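Long-range contacts in LPXTG cell wall surface protein (Streptococcus gordonii, PDB 4IGB), which probably acts as a wall-anchored surface adhesin of the bacterium, the chain described being its N-terminal N1-N2 region: residues Asp328-Tyr333 with Ala384-Val389; Lys334-Glu339 with Ile379-Ala384; Ile397-Thr402 with Asn413-Ala418. All coordinates share one frame; numbering follows the deposited sequence.

Interaction 1 of 3, residues Asp328-Tyr333 with Ala384-Val389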
ATOM      1  N   ASP D 328       4.060 -16.444  28.795  1.00 33.93           N
ATOM      2  CA  ASP D 328       3.722 -17.851  28.935  1.00 37.62           C
ATOM      3  C   ASP D 328       3.122 -18.062  30.318  1.00 40.32           C
ATOM      4  O   ASP D 328       3.745 -17.719  31.326  1.00 37.33           O
ATOM      5  CB  ASP D 328       4.984 -18.707  28.783  1.00 30.79           C
ATOM      6  CG  ASP D 328       4.691 -20.205  28.795  1.00 43.44           C
ATOM      7  OD1 ASP D 328       4.616 -20.803  27.704  1.00 46.33           O
ATOM      8  OD2 ASP D 328       4.542 -20.788  29.896  1.00 41.31           O
ATOM      9  N   GLU D 329       1.904 -18.593  30.374  1.00 39.55           N
ATOM     10  CA  GLU D 329       1.356 -19.006  31.652  1.00 37.59           C
ATOM     11  C   GLU D 329       2.347 -20.023  32.201  1.00 44.40           C
ATOM     12  O   GLU D 329       2.651 -21.012  31.542  1.00 51.13           O
ATOM     13  CB  GLU D 329      -0.043 -19.607  31.499  1.00 43.44           C
ATOM     14  CG  GLU D 329      -0.149 -20.773  30.530  1.00 60.50           C
ATOM     15  CD  GLU D 329      -1.530 -21.420  30.557  1.00 83.59           C
ATOM     16  OE1 GLU D 329      -2.009 -21.756  31.663  1.00 80.49           O
ATOM     17  OE2 GLU D 329      -2.140 -21.584  29.474  1.00 87.43           O
ATOM     18  N   ARG D 330       2.863 -19.741  33.392  1.00 42.94           N
ATOM     19  CA  ARG D 330       4.003 -20.439  33.994  1.00 35.62           C
ATOM     20  C   ARG D 330       4.948 -19.357  34.481  1.00 30.80           C
ATOM     21  O   ARG D 330       5.939 -19.620  35.172  1.00 32.66           O
ATOM     22  CB  ARG D 330       4.715 -21.382  33.020  1.00 37.76           C
ATOM     23  CG  ARG D 330       4.222 -22.831  33.093  1.00 39.48           C
ATOM     24  CD  ARG D 330       5.110 -23.786  32.308  1.00 35.24           C
ATOM     25  NE  ARG D 330       5.118 -23.476  30.881  1.00 36.79           N
ATOM     26  CZ  ARG D 330       5.853 -24.116  29.975  1.00 39.85           C
ATOM     27  NH1 ARG D 330       6.652 -25.111  30.345  1.00 38.94           N
ATOM     28  NH2 ARG D 330       5.794 -23.753  28.698  1.00 38.17           N
ATOM     29  N   LEU D 331       4.613 -18.131  34.101  1.00 27.87           N
ATOM     30  CA  LEU D 331       5.309 -16.948  34.566  1.00 35.00           C
ATOM     31  C   LEU D 331       4.313 -15.996  35.212  1.00 37.66           C
ATOM     32  O   LEU D 331       3.214 -15.763  34.688  1.00 30.29           O
ATOM     33  CB  LEU D 331       6.004 -16.231  33.399  1.00 26.99           C
ATOM     34  CG  LEU D 331       7.155 -16.942  32.688  1.00 32.39           C
ATOM     35  CD1 LEU D 331       7.712 -16.073  31.551  1.00 33.71           C
ATOM     36  CD2 LEU D 331       8.253 -17.301  33.683  1.00 31.56           C
ATOM     37  N   ASP D 332       4.714 -15.442  36.352  1.00 32.25           N
ATOM     38  CA  ASP D 332       3.985 -14.351  36.972  1.00 31.61           C
ATOM     39  C   ASP D 332       4.662 -13.033  36.633  1.00 32.19           C
ATOM     40  O   ASP D 332       5.803 -12.790  37.046  1.00 35.59           O
ATOM     41  CB  ASP D 332       3.963 -14.505  38.491  1.00 32.52           C
ATOM     42  CG  ASP D 332       3.139 -15.692  38.950  1.00 45.59           C
ATOM     43  OD1 ASP D 332       2.265 -16.167  38.178  1.00 39.20           O
ATOM     44  OD2 ASP D 332       3.367 -16.132  40.096  1.00 38.00           O
ATOM     45  N   TYR D 333       3.963 -12.182  35.889  1.00 28.47           N
ATOM     46  CA  TYR D 333       4.476 -10.847  35.621  1.00 39.14           C
ATOM     47  C   TYR D 333       4.601 -10.093  36.933  1.00 40.90           C
ATOM     48  O   TYR D 333       3.665 -10.069  37.734  1.00 39.06           O
ATOM     49  CB  TYR D 333       3.570 -10.077  34.657  1.00 32.67           C
ATOM     50  CG  TYR D 333       3.882  -8.600  34.615  1.00 40.66           C
ATOM     51  CD1 TYR D 333       5.089  -8.136  34.094  1.00 38.14           C
ATOM     52  CD2 TYR D 333       2.974  -7.664  35.102  1.00 40.28           C
ATOM     53  CE1 TYR D 333       5.381  -6.784  34.060  1.00 29.01           C
ATOM     54  CE2 TYR D 333       3.254  -6.312  35.070  1.00 29.83           C
ATOM     55  CZ  TYR D 333       4.457  -5.879  34.544  1.00 39.60           C
ATOM     56  OH  TYR D 333       4.739  -4.533  34.511  1.00 37.68           O
ATOM     57  N   ALA D 384       8.664 -14.092  37.052  1.00 38.11           N
ATOM     58  CA  ALA D 384       9.164 -15.262  37.769  1.00 34.90           C
ATOM     59  C   ALA D 384       8.229 -16.433  37.545  1.00 37.35           C
ATOM     60  O   ALA D 384       7.014 -16.258  37.464  1.00 44.44           O
ATOM     61  CB  ALA D 384       9.315 -14.972  39.261  1.00 36.61           C
ATOM     62  N   THR D 385       8.801 -17.624  37.423  1.00 35.22           N
ATOM     63  CA  THR D 385       8.004 -18.830  37.274  1.00 39.33           C
ATOM     64  C   THR D 385       7.152 -19.071  38.512  1.00 42.38           C
ATOM     65  O   THR D 385       7.554 -18.759  39.638  1.00 42.47           O
ATOM     66  CB  THR D 385       8.876 -20.073  37.045  1.00 37.05           C
ATOM     67  OG1 THR D 385       9.729 -20.277  38.181  1.00 40.42           O
ATOM     68  CG2 THR D 385       9.709 -19.917  35.767  1.00 23.22           C
ATOM     69  N   ASN D 386       5.970 -19.627  38.282  1.00 36.71           N
ATOM     70  CA  ASN D 386       5.051 -19.993  39.345  1.00 40.54           C
ATOM     71  C   ASN D 386       5.048 -21.513  39.489  1.00 47.36           C
ATOM     72  O   ASN D 386       5.796 -22.209  38.794  1.00 48.63           O
ATOM     73  CB  ASN D 386       3.651 -19.476  39.008  1.00 34.29           C
ATOM     74  CG  ASN D 386       3.270 -19.743  37.562  1.00 35.70           C
ATOM     75  OD1 ASN D 386       3.559 -20.814  37.028  1.00 41.04           O
ATOM     76  ND2 ASN D 386       2.650 -18.760  36.912  1.00 33.84           N
ATOM     77  N   LYS D 387       4.214 -22.024  40.386  1.00 55.35           N
ATOM     78  CA  LYS D 387       4.115 -23.464  40.616  1.00 68.77           C
ATOM     79  C   LYS D 387       3.808 -24.247  39.335  1.00 47.55           C
ATOM     80  O   LYS D 387       4.110 -25.435  39.239  1.00 61.26           O
ATOM     81  CB  LYS D 387       3.058 -23.754  41.690  1.00 79.18           C
ATOM     82  CG  LYS D 387       2.505 -25.178  41.689  1.00 83.93           C
ATOM     83  CD  LYS D 387       3.481 -26.182  42.290  1.00 85.98           C
ATOM     84  CE  LYS D 387       2.919 -27.596  42.200  1.00 81.41           C
ATOM     85  NZ  LYS D 387       3.758 -28.599  42.912  1.00 84.41           N
ATOM     86  N   LYS D 388       3.214 -23.577  38.354  1.00 36.72           N
ATOM     87  CA  LYS D 388       2.777 -24.240  37.123  1.00 59.47           C
ATOM     88  C   LYS D 388       3.919 -24.686  36.201  1.00 68.75           C
ATOM     89  O   LYS D 388       3.665 -25.240  35.132  1.00 49.00           O
ATOM     90  CB  LYS D 388       1.809 -23.346  36.345  1.00 59.40           C
ATOM     91  CG  LYS D 388       0.550 -22.977  37.110  1.00 67.89           C
ATOM     92  CD  LYS D 388      -0.258 -21.928  36.359  1.00 84.11           C
ATOM     93  CE  LYS D 388      -1.338 -21.321  37.246  1.00 89.26           C
ATOM     94  NZ  LYS D 388      -1.875 -20.052  36.676  1.00 85.63           N
ATOM     95  N   VAL D 389       5.166 -24.448  36.614  1.00 81.58           N
ATOM     96  CA  VAL D 389       6.339 -24.868  35.835  1.00 79.60           C
ATOM     97  C   VAL D 389       6.563 -26.378  35.851  1.00 73.10           C
ATOM     98  O   VAL D 389       6.939 -26.965  34.840  1.00 81.54           O
ATOM     99  CB  VAL D 389       7.635 -24.181  36.315  1.00 69.45           C
ATOM    100  CG1 VAL D 389       7.721 -22.773  35.759  1.00 38.89           C
ATOM    101  CG2 VAL D 389       7.721 -24.201  37.847  1.00 76.87           C
TER
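The antiparallel ladder between strands 331-339 and 377-385 of the N2 domain reaches its last two rungs where Asp332 faces Ala384, a hydrogen-bonded pair, and Leu331 faces Thr385, a non-hydrogen-bonded one. Asp332 N gives a short bond to Ala384 O (2.7 Å), and Ala384 N returns another to Asp332 O (3.1 Å). Past Thr385 one more backbone bond follows, from Asn386 N to Arg330 O (3.1 Å).

Here the returning chain leaves the strand, and the side chain of Asn386 serves both sides of the change. With CG lodged between the backbone N and the carbonyl carbon (chi1 45°), its amide comes back over the neighbouring strand. Asn386 ND2 points almost straight (171°) at Asp332 OD1, 2.9 Å away, the acceptor lying in the amide plane although the donor stands above the carboxylate, whose plane is turned 61° from the amide. Asn386 OD1 accepts a weak bond from Lys388 N (3.1 Å), which makes an Asx turn leading into the 3-10 segment 387-389.

Arg330 lies across this turn, its CG 3.2 Å from Lys388 O. A bend at chi3 brings the guanidinium back to its own segment, where Arg330 NE forms a salt bridge with Asp328 OD2 on the syn side (2.9 Å) and NH2 adds a weak bond to OD1.

On the other side of the strands from Asp332 and Ala384, Leu331 CD2 packs on Thr385 CG2 (3.6 Å), the two side chains crossing at a slant. Leu331 also rests on Val299 and Tyr301 of strand 298-305, whereas Thr385 OG1 is hydrogen-bonded to Lys294 O and Gln297 N.

Interaction 2 of 3, residues Lys334-Glu339 with Ile379-Ala384; sequences KELKVE and ITYKTA
Leu336 and Tyr381 stand side by side on the apolar face of a two-stranded antiparallel ladder, with Val338 and Ile379 as the next pair along. Leu336 puts CG between its backbone N and carbonyl carbon (chi1 63°), a rotamer that spreads its two methyls over different neighbours: CD2 approaches Tyr381 CE1 at 4.0 Å, and CD1 lies 4.2 Å from Ile379 CG2. That same Ile379 methyl sits above one face of the Tyr381 ring, toward its rim, and Ile379 CG1 touches Val338 CB (4.1 Å). Val360 and Val362 of strand 359-364 touch Leu336, and Val338, Ile379 and Tyr381 are buried, so this face turns into the N2 core.

The axes of the two short segments run antiparallel, 166° between their directions, and the backbones are tied by reciprocal bonds between Lys337 and Thr380. At the other end the regular pairing is interrupted by a classic beta bulge, in which Lys334 and Glu335 both face Lys382. Lys382 O receives Lys334 N at 3.0 Å and, more weakly, Glu335 N at 3.4 Å; Lys382 N bonds Glu335 O in return (2.8 Å).

The opposite face is polar and looser. Glu335 and Lys382 extend alongside each other, yet Glu335 OE1 and Lys382 NZ remain 4.1 Å apart, too far for a salt bridge. Lys337 NZ pairs instead along its own strand with Glu339 OE2 (3.2 Å). A water is hydrogen-bonded to that carboxylate oxygen and to Thr380 OG1, linking the strands through solvent. Cohesion between the strands therefore probably rests mainly on the backbone bonds and the apolar side; the one near pair of opposite charges across them, Glu335 and Lys382, would add only a weak attraction that solvent could screen.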
ATOM      1  N   LYS D 334       5.762  -9.486  37.157  1.00 36.94           N
ATOM      2  CA  LYS D 334       6.004  -8.766  38.398  1.00 41.30           C
ATOM      3  C   LYS D 334       5.972  -7.261  38.183  1.00 34.90           C
ATOM      4  O   LYS D 334       5.268  -6.535  38.881  1.00 42.96           O
ATOM      5  CB  LYS D 334       7.340  -9.188  39.019  1.00 37.06           C
ATOM      6  CG  LYS D 334       7.395 -10.661  39.411  1.00 39.36           C
ATOM      7  CD  LYS D 334       8.343 -10.885  40.584  1.00 62.98           C
ATOM      8  CE  LYS D 334       7.832 -10.192  41.842  1.00 73.85           C
ATOM      9  NZ  LYS D 334       8.698 -10.444  43.029  1.00 69.90           N
ATOM     10  N   GLU D 335       6.732  -6.801  37.204  1.00 35.10           N
ATOM     11  CA  GLU D 335       6.851  -5.379  36.942  1.00 37.45           C
ATOM     12  C   GLU D 335       7.725  -5.171  35.713  1.00 40.39           C
ATOM     13  O   GLU D 335       8.306  -6.123  35.186  1.00 40.05           O
ATOM     14  CB  GLU D 335       7.466  -4.666  38.149  1.00 34.77           C
ATOM     15  CG  GLU D 335       8.820  -5.223  38.565  1.00 42.40           C
ATOM     16  CD  GLU D 335       9.353  -4.584  39.835  1.00 52.46           C
ATOM     17  OE1 GLU D 335      10.506  -4.092  39.822  1.00 51.58           O
ATOM     18  OE2 GLU D 335       8.620  -4.582  40.848  1.00 57.97           O
ATOM     19  N   LEU D 336       7.810  -3.929  35.255  1.00 29.78           N
ATOM     20  CA  LEU D 336       8.693  -3.599  34.152  1.00 32.27           C
ATOM     21  C   LEU D 336       9.242  -2.199  34.349  1.00 33.51           C
ATOM     22  O   LEU D 336       8.668  -1.401  35.091  1.00 42.96           O
ATOM     23  CB  LEU D 336       7.923  -3.673  32.836  1.00 25.53           C
ATOM     24  CG  LEU D 336       6.769  -2.687  32.679  1.00 27.00           C
ATOM     25  CD1 LEU D 336       7.275  -1.366  32.137  1.00 31.88           C
ATOM     26  CD2 LEU D 336       5.689  -3.260  31.767  1.00 25.28           C
ATOM     27  N   LYS D 337      10.357  -1.902  33.694  1.00 33.51           N
ATOM     28  CA  LYS D 337      10.763  -0.515  33.505  1.00 36.65           C
ATOM     29  C   LYS D 337      10.982  -0.244  32.018  1.00 39.29           C
ATOM     30  O   LYS D 337      11.129  -1.174  31.226  1.00 42.65           O
ATOM     31  CB  LYS D 337      11.993  -0.146  34.354  1.00 42.87           C
ATOM     32  CG  LYS D 337      13.365  -0.560  33.827  1.00 46.29           C
ATOM     33  CD  LYS D 337      14.450  -0.135  34.829  1.00 47.69           C
ATOM     34  CE  LYS D 337      15.858  -0.256  34.257  1.00 61.96           C
ATOM     35  NZ  LYS D 337      16.245  -1.663  33.947  1.00 67.69           N
ATOM     36  N   VAL D 338      10.961   1.023  31.628  1.00 30.54           N
ATOM     37  CA  VAL D 338      11.321   1.361  30.266  1.00 29.26           C
ATOM     38  C   VAL D 338      12.271   2.553  30.240  1.00 39.42           C
ATOM     39  O   VAL D 338      12.041   3.568  30.898  1.00 44.08           O
ATOM     40  CB  VAL D 338      10.088   1.557  29.348  1.00 34.64           C
ATOM     41  CG1 VAL D 338       8.800   1.243  30.093  1.00 25.96           C
ATOM     42  CG2 VAL D 338      10.063   2.948  28.766  1.00 32.51           C
ATOM     43  N   GLU D 339      13.365   2.398  29.506  1.00 30.12           N
ATOM     44  CA  GLU D 339      14.368   3.438  29.398  1.00 38.36           C
ATOM     45  C   GLU D 339      14.379   3.977  27.982  1.00 37.67           C
ATOM     46  O   GLU D 339      14.018   3.278  27.037  1.00 38.13           O
ATOM     47  CB  GLU D 339      15.756   2.886  29.742  1.00 35.63           C
ATOM     48  CG  GLU D 339      15.797   2.063  31.025  1.00 50.05           C
ATOM     49  CD  GLU D 339      17.112   1.319  31.200  1.00 61.52           C
ATOM     50  OE1 GLU D 339      18.183   1.965  31.131  1.00 55.27           O
ATOM     51  OE2 GLU D 339      17.073   0.085  31.396  1.00 68.04           O
ATOM     52  N   ILE D 379      12.183  -1.886  26.955  1.00 30.97           N
ATOM     53  CA  ILE D 379      11.304  -2.333  28.010  1.00 23.38           C
ATOM     54  C   ILE D 379      11.903  -3.599  28.609  1.00 36.01           C
ATOM     55  O   ILE D 379      12.065  -4.603  27.919  1.00 36.85           O
ATOM     56  CB  ILE D 379       9.881  -2.616  27.492  1.00 34.43           C
ATOM     57  CG1 ILE D 379       9.354  -1.423  26.691  1.00 27.12           C
ATOM     58  CG2 ILE D 379       8.946  -2.913  28.640  1.00 27.12           C
ATOM     59  CD1 ILE D 379       7.933  -1.598  26.222  1.00 27.15           C
ATOM     60  N   THR D 380      12.270  -3.534  29.886  1.00 31.69           N
ATOM     61  CA  THR D 380      12.747  -4.709  30.597  1.00 26.08           C
ATOM     62  C   THR D 380      11.623  -5.252  31.489  1.00 31.63           C
ATOM     63  O   THR D 380      11.161  -4.564  32.400  1.00 30.19           O
ATOM     64  CB  THR D 380      13.983  -4.374  31.445  1.00 29.67           C
ATOM     65  OG1 THR D 380      14.981  -3.760  30.617  1.00 35.64           O
ATOM     66  CG2 THR D 380      14.557  -5.635  32.081  1.00 29.81           C
ATOM     67  N   TYR D 381      11.176  -6.473  31.206  1.00 30.78           N
ATOM     68  CA  TYR D 381      10.105  -7.099  31.972  1.00 24.51           C
ATOM     69  C   TYR D 381      10.657  -8.060  33.025  1.00 36.67           C
ATOM     70  O   TYR D 381      11.375  -9.008  32.693  1.00 37.85           O
ATOM     71  CB  TYR D 381       9.173  -7.902  31.064  1.00 26.78           C
ATOM     72  CG  TYR D 381       8.614  -7.166  29.873  1.00 34.64           C
ATOM     73  CD1 TYR D 381       7.407  -6.472  29.958  1.00 31.43           C
ATOM     74  CD2 TYR D 381       9.271  -7.193  28.653  1.00 30.51           C
ATOM     75  CE1 TYR D 381       6.882  -5.809  28.858  1.00 33.84           C
ATOM     76  CE2 TYR D 381       8.755  -6.537  27.548  1.00 31.62           C
ATOM     77  CZ  TYR D 381       7.562  -5.846  27.651  1.00 31.09           C
ATOM     78  OH  TYR D 381       7.056  -5.195  26.547  1.00 27.74           O
ATOM     79  N   LYS D 382      10.306  -7.835  34.287  1.00 30.62           N
ATOM     80  CA  LYS D 382      10.648  -8.784  35.338  1.00 31.97           C
ATOM     81  C   LYS D 382       9.509  -9.775  35.538  1.00 28.20           C
ATOM     82  O   LYS D 382       8.354  -9.391  35.740  1.00 35.33           O
ATOM     83  CB  LYS D 382      10.994  -8.069  36.645  1.00 36.32           C
ATOM     84  CG  LYS D 382      12.349  -7.377  36.617  1.00 43.47           C
ATOM     85  CD  LYS D 382      12.665  -6.695  37.940  1.00 53.47           C
ATOM     86  CE  LYS D 382      14.080  -6.124  37.937  1.00 59.98           C
ATOM     87  NZ  LYS D 382      14.394  -5.385  39.197  1.00 65.39           N
ATOM     88  N   THR D 383       9.845 -11.053  35.454  1.00 28.10           N
ATOM     89  CA  THR D 383       8.870 -12.117  35.643  1.00 38.71           C
ATOM     90  C   THR D 383       9.500 -13.239  36.470  1.00 40.36           C
ATOM     91  O   THR D 383      10.724 -13.318  36.601  1.00 36.84           O
ATOM     92  CB  THR D 383       8.360 -12.663  34.284  1.00 30.95           C
ATOM     93  OG1 THR D 383       7.000 -13.084  34.416  1.00 43.96           O
ATOM     94  CG2 THR D 383       9.191 -13.839  33.817  1.00 24.06           C
ATOM     95  N   ALA D 384       8.664 -14.092  37.052  1.00 38.11           N
ATOM     96  CA  ALA D 384       9.164 -15.262  37.769  1.00 34.90           C
ATOM     97  C   ALA D 384       8.229 -16.433  37.545  1.00 37.35           C
ATOM     98  O   ALA D 384       7.014 -16.258  37.464  1.00 44.44           O
ATOM     99  CB  ALA D 384       9.315 -14.972  39.261  1.00 36.61           C
TER
HETATM  100  O   HOH W   1      14.515  -1.197  30.499  1.00 30.99           O

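Interaction 3 of 3, residues Ile397-Thr402 with Asn413-Ala418; sequences IDNTVT and NQVSTA
Ile397 and Thr417 and, two positions along the ladder, Asn399 and Val415 form the hydrogen-bonded pairs of this antiparallel contact. Ile397 N reaches Thr417 O at 2.9 Å and Thr417 N answers to Ile397 O at 2.8 Å; in the second pair Asn399 N bonds Val415 O (3.0 Å) and Val415 N bonds Asn399 O (3.1 Å). CA-H...O contacts fill in between, among them one from Ser416 CA to Ile397 O.

Further polar bonds load the same carbonyls. Thr400 OG1 donates to Asn399 O (2.7 Å) from the face of the carbonyl plane opposite to Val415 N. A water donates to Ile397 O and is hydrogen-bonded to Thr417 OG1, which also bonds Pro288 O.

Strand 415-419 lies between two partners in the sheet: strand 397-405, antiparallel, and strand 283-291, parallel, so the last strand of this sheet along the chain is joined to its first.

Apolar packing is found on the side facing strand 298-305, where Asn399 CB meets Val415 CG2 (3.8 Å) and both residues touch Tyr301. The Asn399 amide is engaged by Gln325, ND2 donating to OE1.

Looser polar contact marks the other side. The Gln414 amide slants across the Asp398 carboxylate, the planes 36° apart; Gln414 NE2 lies 3.3 Å from Asp398 OD2, at an angle too poor for a hydrogen bond, and bonds Val415 O weakly.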
ATOM      1  N   ILE D 397       9.995 -22.278  27.261  1.00 38.24           N
ATOM      2  CA  ILE D 397       9.114 -21.125  27.338  1.00 37.64           C
ATOM      3  C   ILE D 397       9.437 -20.162  26.196  1.00 37.10           C
ATOM      4  O   ILE D 397      10.443 -19.448  26.241  1.00 37.27           O
ATOM      5  CB  ILE D 397       9.248 -20.422  28.713  1.00 35.75           C
ATOM      6  CG1 ILE D 397       8.783 -21.360  29.830  1.00 36.51           C
ATOM      7  CG2 ILE D 397       8.464 -19.119  28.741  1.00 35.69           C
ATOM      8  CD1 ILE D 397       8.984 -20.813  31.239  1.00 35.71           C
ATOM      9  N   ASP D 398       8.596 -20.175  25.166  1.00 35.64           N
ATOM     10  CA  ASP D 398       8.706 -19.237  24.052  1.00 36.82           C
ATOM     11  C   ASP D 398       8.273 -17.835  24.475  1.00 44.51           C
ATOM     12  O   ASP D 398       7.511 -17.665  25.433  1.00 36.38           O
ATOM     13  CB  ASP D 398       7.845 -19.692  22.862  1.00 36.21           C
ATOM     14  CG  ASP D 398       8.550 -20.717  21.982  1.00 50.77           C
ATOM     15  OD1 ASP D 398       9.542 -21.308  22.449  1.00 48.27           O
ATOM     16  OD2 ASP D 398       8.117 -20.931  20.823  1.00 53.90           O
ATOM     17  N   ASN D 399       8.762 -16.827  23.763  1.00 30.24           N
ATOM     18  CA  ASN D 399       8.254 -15.483  23.956  1.00 28.92           C
ATOM     19  C   ASN D 399       8.431 -14.635  22.713  1.00 31.34           C
ATOM     20  O   ASN D 399       9.289 -14.915  21.873  1.00 32.93           O
ATOM     21  CB  ASN D 399       8.897 -14.798  25.165  1.00 24.54           C
ATOM     22  CG  ASN D 399       8.286 -13.432  25.443  1.00 36.44           C
ATOM     23  OD1 ASN D 399       8.936 -12.399  25.274  1.00 28.21           O
ATOM     24  ND2 ASN D 399       7.018 -13.423  25.842  1.00 25.60           N
ATOM     25  N   THR D 400       7.600 -13.606  22.609  1.00 27.00           N
ATOM     26  CA  THR D 400       7.640 -12.661  21.503  1.00 31.72           C
ATOM     27  C   THR D 400       6.900 -11.403  21.927  1.00 30.12           C
ATOM     28  O   THR D 400       5.984 -11.471  22.749  1.00 34.41           O
ATOM     29  CB  THR D 400       6.968 -13.239  20.261  1.00 23.72           C
ATOM     30  OG1 THR D 400       7.701 -14.384  19.819  1.00 31.83           O
ATOM     31  CG2 THR D 400       6.936 -12.216  19.133  1.00 32.17           C
ATOM     32  N   VAL D 401       7.306 -10.258  21.390  1.00 23.79           N
ATOM     33  CA  VAL D 401       6.604  -9.011  21.654  1.00 19.31           C
ATOM     34  C   VAL D 401       6.247  -8.375  20.334  1.00 25.96           C
ATOM     35  O   VAL D 401       6.823  -8.705  19.299  1.00 22.92           O
ATOM     36  CB  VAL D 401       7.444  -8.030  22.487  1.00 23.46           C
ATOM     37  CG1 VAL D 401       7.684  -8.593  23.878  1.00 26.95           C
ATOM     38  CG2 VAL D 401       8.767  -7.738  21.794  1.00 22.42           C
ATOM     39  N   THR D 402       5.278  -7.472  20.362  1.00 20.06           N
ATOM     40  CA  THR D 402       4.859  -6.829  19.144  1.00 24.81           C
ATOM     41  C   THR D 402       4.801  -5.329  19.343  1.00 29.03           C
ATOM     42  O   THR D 402       4.275  -4.843  20.346  1.00 25.97           O
ATOM     43  CB  THR D 402       3.516  -7.365  18.665  1.00 24.81           C
ATOM     44  OG1 THR D 402       3.601  -8.786  18.537  1.00 37.45           O
ATOM     45  CG2 THR D 402       3.159  -6.770  17.314  1.00 25.79           C
ATOM     46  N   ASN D 413      11.868 -10.616  17.114  1.00 22.82           N
ATOM     47  CA  ASN D 413      12.297 -11.989  16.916  1.00 24.68           C
ATOM     48  C   ASN D 413      11.713 -12.829  18.049  1.00 30.55           C
ATOM     49  O   ASN D 413      11.256 -12.284  19.057  1.00 23.76           O
ATOM     50  CB  ASN D 413      13.809 -12.068  17.000  1.00 23.12           C
ATOM     51  CG  ASN D 413      14.330 -11.535  18.317  1.00 25.01           C
ATOM     52  OD1 ASN D 413      14.385 -10.323  18.527  1.00 25.04           O
ATOM     53  ND2 ASN D 413      14.691 -12.432  19.220  1.00 23.03           N
ATOM     54  N   GLN D 414      11.735 -14.150  17.885  1.00 25.12           N
ATOM     55  CA  GLN D 414      11.344 -15.061  18.951  1.00 19.87           C
ATOM     56  C   GLN D 414      12.519 -15.322  19.880  1.00 24.97           C
ATOM     57  O   GLN D 414      13.673 -15.318  19.444  1.00 30.55           O
ATOM     58  CB  GLN D 414      10.855 -16.386  18.360  1.00 28.74           C
ATOM     59  CG  GLN D 414      10.280 -17.343  19.398  1.00 34.12           C
ATOM     60  CD  GLN D 414      10.449 -18.806  19.012  1.00 50.67           C
ATOM     61  OE1 GLN D 414      10.123 -19.209  17.891  1.00 49.55           O
ATOM     62  NE2 GLN D 414      10.967 -19.609  19.941  1.00 39.14           N
ATOM     63  N   VAL D 415      12.233 -15.516  21.166  1.00 24.37           N
ATOM     64  CA  VAL D 415      13.203 -16.089  22.093  1.00 23.06           C
ATOM     65  C   VAL D 415      12.573 -17.305  22.770  1.00 36.13           C
ATOM     66  O   VAL D 415      11.386 -17.580  22.596  1.00 34.23           O
ATOM     67  CB  VAL D 415      13.667 -15.103  23.199  1.00 32.71           C
ATOM     68  CG1 VAL D 415      14.305 -13.865  22.608  1.00 19.45           C
ATOM     69  CG2 VAL D 415      12.511 -14.738  24.140  1.00 24.03           C
ATOM     70  N   SER D 416      13.370 -18.035  23.541  1.00 32.90           N
ATOM     71  CA  SER D 416      12.832 -19.106  24.366  1.00 39.26           C
ATOM     72  C   SER D 416      13.778 -19.451  25.500  1.00 39.98           C
ATOM     73  O   SER D 416      14.993 -19.263  25.393  1.00 36.83           O
ATOM     74  CB  SER D 416      12.525 -20.351  23.538  1.00 30.47           C
ATOM     75  OG  SER D 416      13.639 -20.723  22.763  1.00 48.38           O
ATOM     76  N   THR D 417      13.201 -19.936  26.596  1.00 35.95           N
ATOM     77  CA  THR D 417      13.972 -20.364  27.746  1.00 28.84           C
ATOM     78  C   THR D 417      13.811 -21.861  27.948  1.00 39.97           C
ATOM     79  O   THR D 417      12.721 -22.332  28.260  1.00 41.69           O
ATOM     80  CB  THR D 417      13.519 -19.651  29.019  1.00 39.41           C
ATOM     81  OG1 THR D 417      13.767 -18.246  28.889  1.00 31.99           O
ATOM     82  CG2 THR D 417      14.278 -20.202  30.224  1.00 36.04           C
ATOM     83  N   ALA D 418      14.900 -22.601  27.761  1.00 46.26           N
ATOM     84  CA  ALA D 418      14.890 -24.041  27.962  1.00 57.66           C
ATOM     85  C   ALA D 418      14.666 -24.386  29.433  1.00 53.10           C
ATOM     86  O   ALA D 418      15.168 -23.703  30.337  1.00 39.26           O
ATOM     87  CB  ALA D 418      16.190 -24.656  27.459  1.00 57.88           C
TER
HETATM   88  O   HOH W   2      11.483 -17.195  27.503  1.00 41.10           O

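Overall arrangement
All three contacts lie in the N2 domain and belong to one mixed sheet. Interactions 1 and 2 are successive parts of a single ladder between strands 331-339 and 377-385; they share Ala384, their centres are about 15 Å apart, and interaction 2, with the shorter sequence separation, lies within the span of interaction 1. Interaction 3 follows both along the chain and pairs strands 397-405 and 415-419. Its centre is about 14 Å from that of interaction 1, which it touches through Ile397, packed against Asp328, Arg330 and Leu331. Interaction 2 comes no nearer to interaction 3 than about 4 Å between nearest atoms. The domain's family belongs to the adhesin clan.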